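RNA-dependent RNA polymerase (Farallon virus, PDB 6DX5) probably copies viral RNA as the full-length L protein, of which this N-terminal piece is an OTU-type cysteine protease domain associated with deubiquitinase activity. Local coordinates at residues 40-45 / 136-141; 147-152 / 167-172; 61-64 / 69-72; 2-7 / 160-165. One frame throughout, in Å; residues are numbered along the deposited sequence.

Contact 1: residues 40-45 / 136-141; sequences RAFAYL and LNVTIV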
loop_
_atom_site.group_PDB
_atom_site.type_symbol
_atom_site.label_atom_id
_atom_site.label_comp_id
_atom_site.label_asym_id
_atom_site.label_seq_id
_atom_site.Cartn_x
_atom_site.Cartn_y
_atom_site.Cartn_z
ATOM N N ARG A 40 -11.916 11.626 11.883
ATOM C CA ARG A 40 -12.013 12.072 13.285
ATOM C C ARG A 40 -10.641 12.168 13.944
ATOM O O ARG A 40 -10.364 13.108 14.720
ATOM C CB ARG A 40 -12.875 11.107 14.102
ATOM C CG ARG A 40 -14.354 11.153 13.727
ATOM C CD ARG A 40 -15.159 10.054 14.485
ATOM N NE ARG A 40 -16.576 10.287 14.260
ATOM C CZ ARG A 40 -17.282 11.125 15.005
ATOM N NH1 ARG A 40 -16.697 11.738 16.051
ATOM N NH2 ARG A 40 -18.555 11.346 14.727
ATOM N N ALA A 41 -9.784 11.182 13.680
ATOM C CA ALA A 41 -8.421 11.236 14.203
ATOM C C ALA A 41 -7.700 12.469 13.669
ATOM O O ALA A 41 -7.141 13.266 14.434
ATOM C CB ALA A 41 -7.668 9.943 13.830
ATOM N N PHE A 42 -7.783 12.707 12.366
ATOM C CA PHE A 42 -7.069 13.875 11.858
ATOM C C PHE A 42 -7.732 15.148 12.377
ATOM O O PHE A 42 -7.047 16.065 12.842
ATOM C CB PHE A 42 -6.977 13.841 10.306
ATOM C CG PHE A 42 -6.144 14.949 9.750
ATOM C CD1 PHE A 42 -4.760 14.869 9.759
ATOM C CD2 PHE A 42 -6.740 16.105 9.284
ATOM C CE1 PHE A 42 -3.979 15.923 9.267
ATOM C CE2 PHE A 42 -5.975 17.184 8.798
ATOM C CZ PHE A 42 -4.586 17.084 8.785
ATOM N N ALA A 43 -9.062 15.205 12.395
ATOM C CA ALA A 43 -9.685 16.419 12.910
ATOM C C ALA A 43 -9.280 16.672 14.376
ATOM O O ALA A 43 -9.086 17.822 14.803
ATOM C CB ALA A 43 -11.211 16.317 12.749
ATOM N N TYR A 44 -9.123 15.616 15.165
ATOM C CA TYR A 44 -8.724 15.836 16.548
ATOM C C TYR A 44 -7.353 16.501 16.626
ATOM O O TYR A 44 -7.164 17.456 17.393
ATOM C CB TYR A 44 -8.729 14.529 17.333
ATOM C CG TYR A 44 -8.275 14.797 18.743
ATOM C CD1 TYR A 44 -9.171 15.240 19.718
ATOM C CD2 TYR A 44 -6.952 14.625 19.101
ATOM C CE1 TYR A 44 -8.750 15.503 21.033
ATOM C CE2 TYR A 44 -6.520 14.870 20.419
ATOM C CZ TYR A 44 -7.419 15.307 21.367
ATOM O OH TYR A 44 -6.966 15.518 22.662
ATOM N N LEU A 45 -6.376 16.024 15.827
ATOM C CA LEU A 45 -5.038 16.620 15.894
ATOM C C LEU A 45 -5.021 17.999 15.270
ATOM O O LEU A 45 -4.372 18.911 15.786
ATOM C CB LEU A 45 -4.009 15.759 15.170
ATOM C CG LEU A 45 -3.853 14.377 15.781
ATOM C CD1 LEU A 45 -2.883 13.505 14.980
ATOM C CD2 LEU A 45 -3.381 14.577 17.218
ATOM N N LEU A 136 -3.412 20.473 2.641
ATOM C CA LEU A 136 -3.119 21.389 3.749
ATOM C C LEU A 136 -1.634 21.665 3.896
ATOM O O LEU A 136 -1.261 22.415 4.786
ATOM C CB LEU A 136 -3.657 20.842 5.078
ATOM C CG LEU A 136 -5.141 20.531 5.029
ATOM C CD1 LEU A 136 -5.566 19.623 6.186
ATOM C CD2 LEU A 136 -5.908 21.866 5.049
ATOM N N ASN A 137 -0.779 21.077 3.046
ATOM C CA ASN A 137 0.684 21.227 3.149
ATOM C C ASN A 137 1.222 20.760 4.510
ATOM O O ASN A 137 1.976 21.471 5.166
ATOM C CB ASN A 137 1.108 22.681 2.878
ATOM C CG ASN A 137 2.596 22.809 2.718
ATOM O OD1 ASN A 137 3.279 21.832 2.345
ATOM N ND2 ASN A 137 3.124 23.999 2.984
ATOM N N VAL A 138 0.797 19.576 4.958
ATOM C CA VAL A 138 1.247 19.024 6.232
ATOM C C VAL A 138 1.746 17.619 5.979
ATOM O O VAL A 138 1.567 17.060 4.891
ATOM C CB VAL A 138 0.162 18.981 7.326
ATOM C CG1 VAL A 138 -0.289 20.354 7.669
ATOM C CG2 VAL A 138 -1.038 18.063 6.924
ATOM N N THR A 139 2.381 17.057 7.010
ATOM C CA THR A 139 2.827 15.682 7.013
ATOM C C THR A 139 1.920 14.843 7.907
ATOM O O THR A 139 1.663 15.200 9.075
ATOM C CB THR A 139 4.275 15.625 7.470
ATOM O OG1 THR A 139 5.040 16.374 6.524
ATOM C CG2 THR A 139 4.794 14.184 7.488
ATOM N N ILE A 140 1.449 13.723 7.374
ATOM C CA ILE A 140 0.641 12.786 8.150
ATOM C C ILE A 140 1.406 11.476 8.211
ATOM O O ILE A 140 1.857 10.972 7.167
ATOM C CB ILE A 140 -0.761 12.592 7.537
ATOM C CG1 ILE A 140 -1.461 13.903 7.506
ATOM C CG2 ILE A 140 -1.636 11.603 8.394
ATOM C CD1 ILE A 140 -2.768 13.897 6.644
ATOM N N VAL A 141 1.562 10.935 9.425
ATOM C CA VAL A 141 2.241 9.667 9.638
ATOM C C VAL A 141 1.208 8.644 10.072
ATOM O O VAL A 141 0.432 8.910 10.985
ATOM C CB VAL A 141 3.344 9.805 10.695
ATOM C CG1 VAL A 141 4.063 8.535 10.828
ATOM C CG2 VAL A 141 4.294 10.959 10.306
#

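Contact 2: residues 147-152 / 167-172; sequences TDMKVL and NIVRCG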
loop_
_atom_site.group_PDB
_atom_site.type_symbol
_atom_site.label_atom_id
_atom_site.label_comp_id
_atom_site.label_asym_id
_atom_site.label_seq_id
_atom_site.Cartn_x
_atom_site.Cartn_y
_atom_site.Cartn_z
ATOM N N THR A 147 -2.148 -5.611 18.034
ATOM C CA THR A 147 -3.143 -5.300 19.047
ATOM C C THR A 147 -2.526 -4.911 20.387
ATOM O O THR A 147 -3.235 -4.325 21.209
ATOM C CB THR A 147 -4.098 -6.489 19.201
ATOM O OG1 THR A 147 -3.328 -7.659 19.509
ATOM C CG2 THR A 147 -4.852 -6.723 17.848
ATOM N N ASP A 148 -1.236 -5.188 20.606
ATOM C CA ASP A 148 -0.474 -4.697 21.749
ATOM C C ASP A 148 0.328 -3.412 21.445
ATOM O O ASP A 148 1.282 -3.098 22.173
ATOM C CB ASP A 148 0.455 -5.800 22.248
ATOM C CG ASP A 148 1.459 -6.264 21.184
ATOM O OD1 ASP A 148 1.832 -5.461 20.305
ATOM O OD2 ASP A 148 1.920 -7.427 21.235
ATOM N N MET A 149 -0.005 -2.695 20.373
ATOM C CA MET A 149 0.542 -1.376 20.031
ATOM C C MET A 149 2.028 -1.397 19.636
ATOM O O MET A 149 2.661 -0.348 19.593
ATOM C CB MET A 149 0.302 -0.366 21.167
ATOM C CG MET A 149 -1.167 0.030 21.351
ATOM S SD MET A 149 -1.870 1.169 20.075
ATOM C CE MET A 149 -0.987 2.678 20.356
ATOM N N LYS A 150 2.600 -2.564 19.319
ATOM C CA LYS A 150 3.917 -2.655 18.674
ATOM C C LYS A 150 3.775 -2.391 17.186
ATOM O O LYS A 150 2.856 -2.925 16.539
ATOM C CB LYS A 150 4.554 -4.048 18.845
ATOM C CG LYS A 150 4.808 -4.581 20.238
ATOM C CD LYS A 150 5.288 -3.547 21.210
ATOM C CE LYS A 150 4.146 -3.037 21.995
ATOM N NZ LYS A 150 4.290 -1.759 22.681
ATOM N N VAL A 151 4.702 -1.594 16.643
ATOM C CA VAL A 151 4.606 -1.134 15.263
ATOM C C VAL A 151 4.899 -2.279 14.302
ATOM O O VAL A 151 5.881 -3.021 14.469
ATOM C CB VAL A 151 5.570 0.035 15.019
ATOM C CG1 VAL A 151 5.508 0.475 13.545
ATOM C CG2 VAL A 151 5.208 1.197 15.892
ATOM N N LEU A 152 4.050 -2.432 13.279
ATOM C CA LEU A 152 4.357 -3.369 12.195
ATOM C C LEU A 152 5.095 -2.647 11.067
ATOM O O LEU A 152 6.111 -3.136 10.583
ATOM C CB LEU A 152 3.074 -4.016 11.647
ATOM C CG LEU A 152 2.168 -4.825 12.575
ATOM C CD1 LEU A 152 0.693 -4.843 12.114
ATOM C CD2 LEU A 152 2.706 -6.203 12.584
ATOM N N ASN A 167 0.378 12.529 13.698
ATOM C CA ASN A 167 0.665 11.101 13.817
ATOM C C ASN A 167 -0.647 10.385 14.108
ATOM O O ASN A 167 -1.380 10.756 15.051
ATOM C CB ASN A 167 1.677 10.824 14.948
ATOM C CG ASN A 167 3.086 11.228 14.587
ATOM O OD1 ASN A 167 3.818 10.474 13.924
ATOM N ND2 ASN A 167 3.468 12.444 14.979
ATOM N N ILE A 168 -0.930 9.339 13.343
ATOM C CA ILE A 168 -2.176 8.606 13.504
ATOM C C ILE A 168 -1.817 7.144 13.632
ATOM O O ILE A 168 -0.883 6.684 12.972
ATOM C CB ILE A 168 -3.091 8.903 12.308
ATOM C CG1 ILE A 168 -3.456 10.405 12.351
ATOM C CG2 ILE A 168 -4.302 7.969 12.256
ATOM C CD1 ILE A 168 -4.512 10.790 11.435
ATOM N N VAL A 169 -2.486 6.422 14.543
ATOM C CA VAL A 169 -2.228 4.997 14.699
ATOM C C VAL A 169 -3.381 4.258 14.047
ATOM O O VAL A 169 -4.529 4.702 14.105
ATOM C CB VAL A 169 -2.078 4.600 16.180
ATOM C CG1 VAL A 169 -3.351 4.943 16.974
ATOM C CG2 VAL A 169 -1.789 3.117 16.338
ATOM N N ARG A 170 -3.084 3.122 13.436
ATOM C CA ARG A 170 -4.088 2.330 12.748
ATOM C C ARG A 170 -3.982 0.906 13.251
ATOM O O ARG A 170 -2.917 0.277 13.121
ATOM C CB ARG A 170 -3.876 2.339 11.233
ATOM C CG ARG A 170 -4.951 1.515 10.513
ATOM C CD ARG A 170 -4.647 1.309 9.051
ATOM N NE ARG A 170 -5.881 0.930 8.365
ATOM C CZ ARG A 170 -6.051 0.910 7.039
ATOM N NH1 ARG A 170 -5.032 1.226 6.222
ATOM N NH2 ARG A 170 -7.236 0.576 6.542
ATOM N N CYS A 171 -5.089 0.374 13.778
ATOM C CA CYS A 171 -5.124 -1.008 14.268
ATOM C C CYS A 171 -6.234 -1.726 13.513
ATOM O O CYS A 171 -7.416 -1.454 13.753
ATOM C CB CYS A 171 -5.345 -1.050 15.784
ATOM S SG CYS A 171 -5.066 -2.783 16.446
ATOM N N GLY A 172 -5.862 -2.578 12.554
ATOM C CA GLY A 172 -6.814 -3.095 11.574
ATOM C C GLY A 172 -7.555 -2.001 10.794
ATOM O O GLY A 172 -6.978 -1.182 10.047
#

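Contact 3: residues 61-64 / 69-72; sequences LGYA and SECH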
loop_
_atom_site.group_PDB
_atom_site.type_symbol
_atom_site.label_atom_id
_atom_site.label_comp_id
_atom_site.label_asym_id
_atom_site.label_seq_id
_atom_site.Cartn_x
_atom_site.Cartn_y
_atom_site.Cartn_z
ATOM N N LEU A 61 -12.125 15.637 -0.188
ATOM C CA LEU A 61 -12.855 15.432 -1.438
ATOM C C LEU A 61 -12.786 16.674 -2.337
ATOM O O LEU A 61 -12.733 16.553 -3.579
ATOM C CB LEU A 61 -14.306 15.076 -1.157
ATOM C CG LEU A 61 -14.667 13.611 -0.858
ATOM C CD1 LEU A 61 -13.676 12.953 0.060
ATOM C CD2 LEU A 61 -16.062 13.544 -0.235
ATOM N N GLY A 62 -12.816 17.875 -1.758
ATOM C CA GLY A 62 -12.702 19.065 -2.606
ATOM C C GLY A 62 -11.335 19.121 -3.271
ATOM O O GLY A 62 -11.214 19.459 -4.446
ATOM N N TYR A 63 -10.289 18.756 -2.515
ATOM C CA TYR A 63 -8.962 18.623 -3.086
ATOM C C TYR A 63 -8.960 17.633 -4.248
ATOM O O TYR A 63 -8.320 17.885 -5.290
ATOM C CB TYR A 63 -7.950 18.202 -1.993
ATOM C CG TYR A 63 -6.570 17.972 -2.559
ATOM C CD1 TYR A 63 -6.166 16.680 -2.960
ATOM C CD2 TYR A 63 -5.717 19.040 -2.785
ATOM C CE1 TYR A 63 -4.916 16.461 -3.547
ATOM C CE2 TYR A 63 -4.461 18.838 -3.380
ATOM C CZ TYR A 63 -4.071 17.529 -3.740
ATOM O OH TYR A 63 -2.827 17.319 -4.333
ATOM N N ALA A 64 -9.611 16.474 -4.073
ATOM C CA ALA A 64 -9.614 15.491 -5.155
ATOM C C ALA A 64 -10.305 16.018 -6.424
ATOM O O ALA A 64 -9.842 15.752 -7.535
ATOM C CB ALA A 64 -10.275 14.210 -4.687
ATOM N N SER A 69 -5.358 14.337 -10.551
ATOM C CA SER A 69 -4.193 13.623 -11.051
ATOM C C SER A 69 -3.089 13.496 -10.006
ATOM O O SER A 69 -2.131 12.758 -10.250
ATOM C CB SER A 69 -3.661 14.293 -12.330
ATOM O OG SER A 69 -3.046 15.519 -12.013
ATOM N N GLU A 70 -3.194 14.172 -8.857
ATOM C CA GLU A 70 -2.228 14.032 -7.772
ATOM C C GLU A 70 -2.717 13.068 -6.700
ATOM O O GLU A 70 -1.976 12.784 -5.751
ATOM C CB GLU A 70 -1.906 15.408 -7.147
ATOM C CG GLU A 70 -1.435 16.449 -8.161
ATOM C CD GLU A 70 -0.295 15.913 -9.035
ATOM O OE1 GLU A 70 -0.471 15.874 -10.296
ATOM O OE2 GLU A 70 0.754 15.486 -8.462
ATOM N N CYS A 71 -3.932 12.537 -6.849
ATOM C CA CYS A 71 -4.506 11.597 -5.886
ATOM C C CYS A 71 -4.081 10.192 -6.277
ATOM O O CYS A 71 -4.893 9.363 -6.714
ATOM C CB CYS A 71 -6.021 11.729 -5.841
ATOM S SG CYS A 71 -6.439 13.383 -5.339
ATOM N N HIS A 72 -2.775 9.926 -6.088
ATOM C CA HIS A 72 -2.177 8.734 -6.677
ATOM C C HIS A 72 -2.814 7.463 -6.148
ATOM O O HIS A 72 -3.101 6.552 -6.926
ATOM C CB HIS A 72 -0.677 8.743 -6.451
ATOM C CG HIS A 72 -0.021 9.882 -7.139
ATOM N ND1 HIS A 72 0.236 9.874 -8.496
ATOM C CD2 HIS A 72 0.353 11.100 -6.686
ATOM C CE1 HIS A 72 0.786 11.025 -8.843
ATOM N NE2 HIS A 72 0.873 11.785 -7.761
#

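Contact 4: residues 2-7 / 160-165; sequences EDINWQ and DSVPRA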
loop_
_atom_site.group_PDB
_atom_site.type_symbol
_atom_site.label_atom_id
_atom_site.label_comp_id
_atom_site.label_asym_id
_atom_site.label_seq_id
_atom_site.Cartn_x
_atom_site.Cartn_y
_atom_site.Cartn_z
ATOM N N GLU A 2 15.393 7.785 17.723
ATOM C CA GLU A 2 14.903 9.116 17.356
ATOM C C GLU A 2 14.928 9.376 15.838
ATOM O O GLU A 2 13.907 9.770 15.260
ATOM C CB GLU A 2 15.720 10.201 18.077
ATOM C CG GLU A 2 15.481 11.642 17.579
ATOM C CD GLU A 2 16.615 12.176 16.688
ATOM O OE1 GLU A 2 17.791 12.167 17.132
ATOM O OE2 GLU A 2 16.325 12.611 15.544
ATOM N N ASP A 3 16.094 9.170 15.208
ATOM C CA ASP A 3 16.293 9.463 13.786
ATOM C C ASP A 3 15.899 8.252 12.946
ATOM O O ASP A 3 16.525 7.189 13.033
ATOM C CB ASP A 3 17.745 9.857 13.498
ATOM C CG ASP A 3 17.945 11.375 13.390
ATOM O OD1 ASP A 3 17.022 12.140 13.767
ATOM O OD2 ASP A 3 19.033 11.792 12.922
ATOM N N ILE A 4 14.864 8.427 12.138
ATOM C CA ILE A 4 14.297 7.384 11.294
ATOM C C ILE A 4 14.723 7.633 9.854
ATOM O O ILE A 4 14.707 8.780 9.388
ATOM C CB ILE A 4 12.759 7.381 11.410
ATOM C CG1 ILE A 4 12.326 7.224 12.876
ATOM C CG2 ILE A 4 12.131 6.376 10.443
ATOM C CD1 ILE A 4 10.989 7.881 13.157
ATOM N N ASN A 5 15.089 6.571 9.137
ATOM C CA ASN A 5 15.446 6.720 7.736
ATOM C C ASN A 5 14.241 6.325 6.882
ATOM O O ASN A 5 13.772 5.182 6.912
ATOM C CB ASN A 5 16.720 5.946 7.385
ATOM C CG ASN A 5 16.457 4.552 6.889
ATOM O OD1 ASN A 5 16.338 4.320 5.679
ATOM N ND2 ASN A 5 16.370 3.604 7.814
ATOM N N TRP A 6 13.721 7.301 6.165
ATOM C CA TRP A 6 12.530 7.171 5.357
ATOM C C TRP A 6 12.930 6.814 3.934
ATOM O O TRP A 6 13.860 7.413 3.385
ATOM C CB TRP A 6 11.761 8.492 5.394
ATOM C CG TRP A 6 11.198 8.807 6.744
ATOM C CD1 TRP A 6 11.671 9.721 7.669
ATOM C CD2 TRP A 6 10.050 8.195 7.334
ATOM N NE1 TRP A 6 10.881 9.706 8.802
ATOM C CE2 TRP A 6 9.877 8.785 8.628
ATOM C CE3 TRP A 6 9.141 7.222 6.894
ATOM C CZ2 TRP A 6 8.838 8.417 9.485
ATOM C CZ3 TRP A 6 8.129 6.830 7.755
ATOM C CH2 TRP A 6 7.988 7.423 9.052
ATOM N N GLN A 7 12.254 5.824 3.352
ATOM C CA GLN A 7 12.464 5.423 1.966
ATOM C C GLN A 7 11.328 5.968 1.121
ATOM O O GLN A 7 10.154 5.793 1.484
ATOM C CB GLN A 7 12.523 3.899 1.822
ATOM C CG GLN A 7 13.666 3.245 2.598
ATOM C CD GLN A 7 15.044 3.646 2.065
ATOM O OE1 GLN A 7 15.439 3.272 0.946
ATOM N NE2 GLN A 7 15.778 4.430 2.865
ATOM N N ASP A 160 7.987 16.341 6.418
ATOM C CA ASP A 160 8.408 16.731 7.764
ATOM C C ASP A 160 8.779 15.510 8.601
ATOM O O ASP A 160 8.429 14.366 8.285
ATOM C CB ASP A 160 7.306 17.502 8.493
ATOM C CG ASP A 160 7.101 18.902 7.945
ATOM O OD1 ASP A 160 8.105 19.654 7.832
ATOM O OD2 ASP A 160 5.922 19.242 7.638
ATOM N N SER A 161 9.473 15.773 9.702
ATOM C CA SER A 161 9.844 14.731 10.631
ATOM C C SER A 161 8.663 14.399 11.530
ATOM O O SER A 161 7.687 15.167 11.638
ATOM C CB SER A 161 11.018 15.171 11.496
ATOM O OG SER A 161 10.650 16.381 12.105
ATOM N N VAL A 162 8.773 13.226 12.181
ATOM C CA VAL A 162 7.717 12.759 13.078
ATOM C C VAL A 162 7.278 13.824 14.070
ATOM O O VAL A 162 6.062 14.030 14.219
ATOM C CB VAL A 162 8.143 11.443 13.754
ATOM C CG1 VAL A 162 7.230 11.138 14.911
ATOM C CG2 VAL A 162 8.140 10.321 12.695
ATOM N N PRO A 163 8.174 14.509 14.791
ATOM C CA PRO A 163 7.689 15.475 15.801
ATOM C C PRO A 163 7.007 16.705 15.189
ATOM O O PRO A 163 6.255 17.405 15.890
ATOM C CB PRO A 163 8.959 15.834 16.596
ATOM C CG PRO A 163 10.088 15.432 15.742
ATOM C CD PRO A 163 9.626 14.276 14.910
ATOM N N ARG A 164 7.185 16.948 13.888
ATOM C CA ARG A 164 6.544 18.056 13.207
ATOM C C ARG A 164 5.362 17.590 12.344
ATOM O O ARG A 164 4.886 18.330 11.484
ATOM C CB ARG A 164 7.594 18.791 12.382
ATOM C CG ARG A 164 8.556 19.626 13.222
ATOM C CD ARG A 164 8.094 21.092 13.223
ATOM N NE ARG A 164 8.227 21.722 11.896
ATOM C CZ ARG A 164 7.456 22.715 11.444
ATOM N NH1 ARG A 164 6.472 23.197 12.204
ATOM N NH2 ARG A 164 7.656 23.214 10.223
ATOM N N ALA A 165 4.885 16.369 12.553
ATOM C CA ALA A 165 3.849 15.772 11.730
ATOM C C ALA A 165 2.601 15.475 12.567
ATOM O O ALA A 165 2.606 15.546 13.796
ATOM C CB ALA A 165 4.374 14.487 11.087
HETATM O O HOH W 1 11.283 11.548 11.466
#

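Contact 1: residues 40-45 / 136-141
An apolar helix-on-sheet contact joins helix 37-47 to the chain that leaves helix 126-136 and enters strand 140-145, and Phe42 supplies the helix side of it alone. With CG anti to the backbone N (chi1 -175°), the ring extends from the helix to the strand side and its outer carbons reach three aliphatic side chains. Ile140 crosses it at about a right angle and brings its CD1 to 3.5 Å from CE1 of Phe42, with CG1 of Ile140 alongside. Leu136 approaches from the opposite direction, its CD1 lying 3.6 Å from CE2 of Phe42. Between them, near the ring plane, CG2 of Val138 meets the edge at CZ of Phe42, 4.1 Å away. This is the alpha/beta core of the OTU fold, in which a helix lies against the central sheet. A Schellman motif closes helix 126-136, with Asn137 at C-prime in a left-handed backbone conformation, and the turn there lets Leu136 and Val138 both face the phenyl ring. Phe46 and Val56 add to the surroundings of Phe42, while Val138 also touches Phe166 of the neighbouring strand. The CB of Thr139 points away from helix 37-47, and its OG1 is hydrogen-bonded to the backbone N of Asp160.

Contact 2: residues 147-152 / 167-172
Cys171, Met149 and Val169 carry most of this contact, in which the turn between strands 140-145 and 151-157 meets the side chains of strand 166-171. The three strands lie next to one another in the central mixed sheet of the OTU domain, with 140-145 in the middle, antiparallel to 151-157 and parallel to 166-171. At the end of strand 166-171, Cys171 holds SG anti to its own N (chi1 -169°), which brings the sulfur up to Thr147. SG of Cys171 rests 4.1 Å from CA of Thr147, and the methyl CG2 of Thr147 lies at nearly the same distance.

Met149 begins from a backbone of positive phi and is bent at chi2 and chi3. This coiling brings its terminal methyl inward, so that CE of Met149 lies 4.1 Å from CG2 of Val169, the two side chains crossing at about a right angle. Val169 also packs on Val145 of the middle strand, and Met149 on Ile22. The turn carries its own brace: OD1 of Asp148 accepts from N of Lys150 at 3.2 Å (N-H...O angle 157°), an Asx turn. The second subunit comes close as well, since Leu152 packs on Cys171 of that subunit and Thr147 on its Asp148.

No hydrogen bond crosses between the two segments. Meetings of sulfur, methyl and CA imply a dispersive contact with little directional preference, while the Asx bond and the backbone pairing of Met149 with Ile22 supply directional interactions of the turn.

Contact 3: residues 61-64 / 69-72
Tyr63 has its CG anti to the backbone N (chi1 177°), which carries the phenol obliquely off helix 53-66, its hydroxyl end nearing the following turn, while chi1 of -61° in Cys71 sets SG anti to the carbonyl carbon and directs it back at the helix. The sulfur settles into the angle between two consecutive helical residues. SG of Cys71 lies 3.8 Å from CA of Ala64. At roughly a right angle to that direction, the same SG of Cys71 is 3.9 Å from CE1 of Tyr63. Measured to the centroid of the Tyr63 ring, SG of Cys71 is 5.0 Å away and 69° off the normal, an oblique sulfur-aromatic contact. Further out, the hydroxyl OH of Tyr63 touches CB of Glu70 at 3.5 Å. A bend at chi2 then leads the carboxylate of Glu70 away, its plane almost perpendicular to the phenol. Cys71 is the centre of an inverse gamma turn and occupies the N-cap position of the next helix, which places it where one helix gives way to the next. In this all-helical part of the OTU domain, Tyr63 also packs on Met131 and Ala135 of helix 126-136, Ala64 packs on Tyr113 of helix 103-117, and His72 opens helix 72-86.

Contact 4: residues 2-7 / 160-165
Ile4 and Trp6 close on Val162, linking the N-terminal segment that leads into the 7-10/13-16 beta hairpin, at the edge of the OTU domain's mixed sheet, to the 3-10 turn in the connection between inner strands 151-157 and 166-171. From CB, which points toward the turn, Ile4 divides. Its CG2 branch lies over one face of the Trp6 indole, 3.7 Å above the plane and offset toward the rim. The other branch runs through CG1, set anti to the carbonyl carbon (chi1 -56°), and ends with CD1 of Ile4 3.8 Å from CG2 of Val162. That same valine methyl, CG2 of Val162, also meets the indole edge at CZ2 of Trp6, 3.8 Å away and in the ring plane, so one methyl serves both partners. The turn is braced internally by bonds from Arg164 N to Ser161 O and from Ala165 N to Val162 O. Pro163, Arg164 and Ala165 on it belong, with Phe166, to a pocket occupied by a dithiothreitol molecule. Lys156 forms a cation-pi contact with Trp6. Beside this apolar cluster, a water in the plane of the indole accepts two bonds, from NE1 of Trp6 at 3.3 Å and from the backbone N of Val162 at 3.1 Å.

In the fold
Contacts 1, 2 and 4 all gather about the central sheet, whereas contact 3 belongs to the helical part, its centre about 26 Å from that of contact 2. Contact 1 lies deepest, about 8 Å from the centre of the chain, and is purely hydrocarbon; contact 4, at about 17 Å, is the outermost and the one that includes a bridging water. Sulfur takes part in contacts 2 and 3, and both come near the second subunit. Strand 140-145 of contact 1 and strand 166-171 of contact 2 are neighbours in the sheet, joined by a probable hydrogen bond from Ile168 N to Val141 O. Asn167 ties contact 2 to contact 4 through Val162 O, and contact 3 is nested within the chain closed by contact 1.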